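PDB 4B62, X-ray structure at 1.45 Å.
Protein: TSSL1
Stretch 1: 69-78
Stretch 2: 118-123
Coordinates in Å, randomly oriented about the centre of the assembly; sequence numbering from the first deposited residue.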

# COMPACT_ATOMS: atom_id res chain seq x y z
N ALA A 69 6.55 7.98 -9.60
CA ALA A 69 5.43 7.81 -10.52
C ALA A 69 4.33 8.83 -10.22
O ALA A 69 3.74 9.39 -11.15
CB ALA A 69 4.90 6.39 -10.45
N LEU A 70 4.08 9.08 -8.93
CA LEU A 70 3.01 9.98 -8.52
C LEU A 70 3.32 11.44 -8.80
O LEU A 70 2.40 12.26 -8.87
CB LEU A 70 2.66 9.76 -7.04
CG LEU A 70 2.00 8.41 -6.71
CD1 LEU A 70 1.82 8.27 -5.21
CD2 LEU A 70 0.66 8.21 -7.41
N ARG A 71 4.59 11.77 -9.01
CA ARG A 71 4.98 13.11 -9.47
C ARG A 71 4.52 13.36 -10.91
O ARG A 71 4.33 14.51 -11.31
CB ARG A 71 6.50 13.29 -9.38
CG ARG A 71 7.03 13.32 -7.95
N LYS A 72 4.36 12.29 -11.67
CA LYS A 72 4.00 12.34 -13.08
C LYS A 72 2.48 12.28 -13.31
O LYS A 72 2.00 12.70 -14.35
CB LYS A 72 4.69 11.21 -13.85
CG LYS A 72 6.21 11.19 -13.72
N VAL A 73 1.74 11.70 -12.36
CA VAL A 73 0.29 11.55 -12.45
C VAL A 73 -0.32 12.22 -11.23
O VAL A 73 -0.40 11.62 -10.15
CB VAL A 73 -0.12 10.06 -12.49
CG1 VAL A 73 -1.63 9.91 -12.59
CG2 VAL A 73 0.56 9.37 -13.66
N LYS A 74 -0.75 13.47 -11.41
CA LYS A 74 -1.05 14.36 -10.29
C LYS A 74 -2.51 14.26 -9.79
O LYS A 74 -3.19 15.27 -9.60
CB LYS A 74 -0.70 15.80 -10.66
N GLY A 75 -2.96 13.04 -9.56
CA GLY A 75 -4.25 12.82 -8.93
C GLY A 75 -4.16 12.69 -7.42
O GLY A 75 -3.09 12.44 -6.84
N GLN A 76 -5.30 12.88 -6.76
CA GLN A 76 -5.47 12.56 -5.34
C GLN A 76 -5.12 11.09 -5.10
O GLN A 76 -5.27 10.26 -6.01
CB GLN A 76 -6.94 12.81 -4.96
CG GLN A 76 -7.26 12.73 -3.47
CD GLN A 76 -6.74 13.90 -2.67
OE1 GLN A 76 -6.41 14.94 -3.22
NE2 GLN A 76 -6.71 13.74 -1.35
N VAL A 77 -4.67 10.76 -3.89
CA VAL A 77 -4.25 9.40 -3.58
C VAL A 77 -4.90 8.90 -2.30
O VAL A 77 -4.90 9.58 -1.27
CB VAL A 77 -2.72 9.29 -3.44
CG1 VAL A 77 -2.32 7.86 -3.09
CG2 VAL A 77 -2.06 9.71 -4.74
N LEU A 78 -5.48 7.71 -2.39
CA LEU A 78 -6.05 6.99 -1.24
C LEU A 78 -5.19 5.75 -0.97
O LEU A 78 -4.86 5.01 -1.90
CB LEU A 78 -7.49 6.58 -1.54
CG LEU A 78 -8.15 5.60 -0.56
CD1 LEU A 78 -8.44 6.29 0.77
CD2 LEU A 78 -9.40 4.98 -1.17
N ALA A 118 0.79 18.25 0.48
CA ALA A 118 0.07 18.12 1.75
C ALA A 118 -1.43 18.10 1.50
O ALA A 118 -1.98 19.04 0.94
CB ALA A 118 0.44 19.26 2.67
N GLY A 119 -2.09 17.03 1.93
CA GLY A 119 -3.53 16.86 1.76
C GLY A 119 -3.90 15.97 0.58
O GLY A 119 -5.06 15.56 0.43
N ARG A 120 -2.90 15.64 -0.23
CA ARG A 120 -3.07 14.77 -1.39
C ARG A 120 -3.30 13.31 -1.03
O ARG A 120 -3.89 12.58 -1.81
CB ARG A 120 -1.85 14.89 -2.29
CG ARG A 120 -1.86 14.02 -3.52
CD ARG A 120 -0.70 14.32 -4.44
NE ARG A 120 -0.79 13.50 -5.63
CZ ARG A 120 0.20 13.22 -6.47
NH1 ARG A 120 1.41 13.73 -6.29
NH2 ARG A 120 -0.05 12.42 -7.50
N PHE A 121 -2.79 12.89 0.13
CA PHE A 121 -2.83 11.48 0.54
C PHE A 121 -3.68 11.31 1.77
O PHE A 121 -3.49 12.03 2.76
CB PHE A 121 -1.41 10.97 0.87
CG PHE A 121 -0.49 11.02 -0.30
CD1 PHE A 121 0.15 12.21 -0.63
CD2 PHE A 121 -0.30 9.92 -1.10
CE1 PHE A 121 0.96 12.28 -1.74
CE2 PHE A 121 0.52 9.99 -2.22
CZ PHE A 121 1.15 11.17 -2.53
N THR A 122 -4.60 10.37 1.73
CA THR A 122 -5.31 9.97 2.93
C THR A 122 -5.24 8.47 3.05
O THR A 122 -4.93 7.76 2.07
CB THR A 122 -6.76 10.44 2.95
OG1 THR A 122 -7.48 9.80 1.89
CG2 THR A 122 -6.85 11.95 2.78
N ALA A 123 -5.53 8.01 4.25
CA ALA A 123 -5.39 6.60 4.61
C ALA A 123 -6.56 6.07 5.41
O ALA A 123 -7.16 6.80 6.19
CB ALA A 123 -4.12 6.41 5.42
O HOH W 1 -7.17 10.96 -0.53

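The two stretches, at least 43 residues apart in sequence wherever they touch, meet as the beginnings of two parallel β-strands, and together they bury 477 Å² of surface. V77 pairs with F121 and L78 with T122, their CA atoms 4.8 and 5.2 Å apart. Two backbone hydrogen bonds set this register: V77 N donates to R120 O (2.9 Å), and T122 N donates to V77 O (3.1 Å). V77 thus uses both its amide and its carbonyl on the neighbouring stretch, reaching the residues before and after its partner, as is usual in parallel pairing. The same carbonyl receives a CA-H...O contact from F121 CA, 3.3 Å from V77 O.

The largest single contribution comes from R120, whose side chain runs back along the loop that links the helix to the strand in the first stretch. Its chi1, chi2 and chi3 are all t, so the chain is fully extended. Although its CA-to-CB bond points sideways, this extension carries the guanidinium to carbonyls of the loop and of the helix. R120 NE donates to G75 O at 2.8 Å, and R120 NH2 reaches the same oxygen at 3.1 Å; L70 O is likewise shared, by R120 NH2 at 2.8 Å and R120 NH1 at 3.1 Å. In each pair the shorter bond is also the straighter one. Both oxygens lie at the edge of the guanidinium, near its plane, where its N-H groups point. Within these stretches the hydrogen-bond partners of the cation are main-chain oxygens, and they tie the residues on the two sides of the turn to one group; R120 NH1 also bonds elsewhere in the structure. V73 O also lies near this plane, 2.8 Å from R120 NH2. Closer to the strand, V77 CG2 approaches R120 NE at 4.1 Å.

V77 and F121 project from the same face of the sheet. With chi1 at m and chi2 at 83°, F121 brings its ring toward the first stretch, placing F121 CD2 3.4 Å from V77 CB. Farther along the ring, F121 CE2 meets L70 CD1 at 3.7 Å, the leucine methyl lying at the ring edge. L70, in its m,t rotamer, directs its CA-to-CB bond toward the second stretch and meets the ring with its side chain; separately, its backbone O accepts from R120.

Q76 reaches the second stretch by another route. Its CA-to-CB bond points away from the second stretch, but chi1 at t and chi2 at p turn the chain so that its amide comes back, and Q76 NE2 donates to G119 O at 3.0 Å. G119 itself has phi/psi of 100/-10°, where a CB would be jammed against the preceding carbonyl oxygen. Q76 NE2 also donates to a water 2.9 Å away; this water donates to V77 O at 2.8 Å and hydrogen-bonds T122 OG1 at 2.7 Å, joining the strands through T122, whose chi1 is p. On the face shared by L78 and T122, L78 CD1 comes within 3.8 Å of T122 OG1.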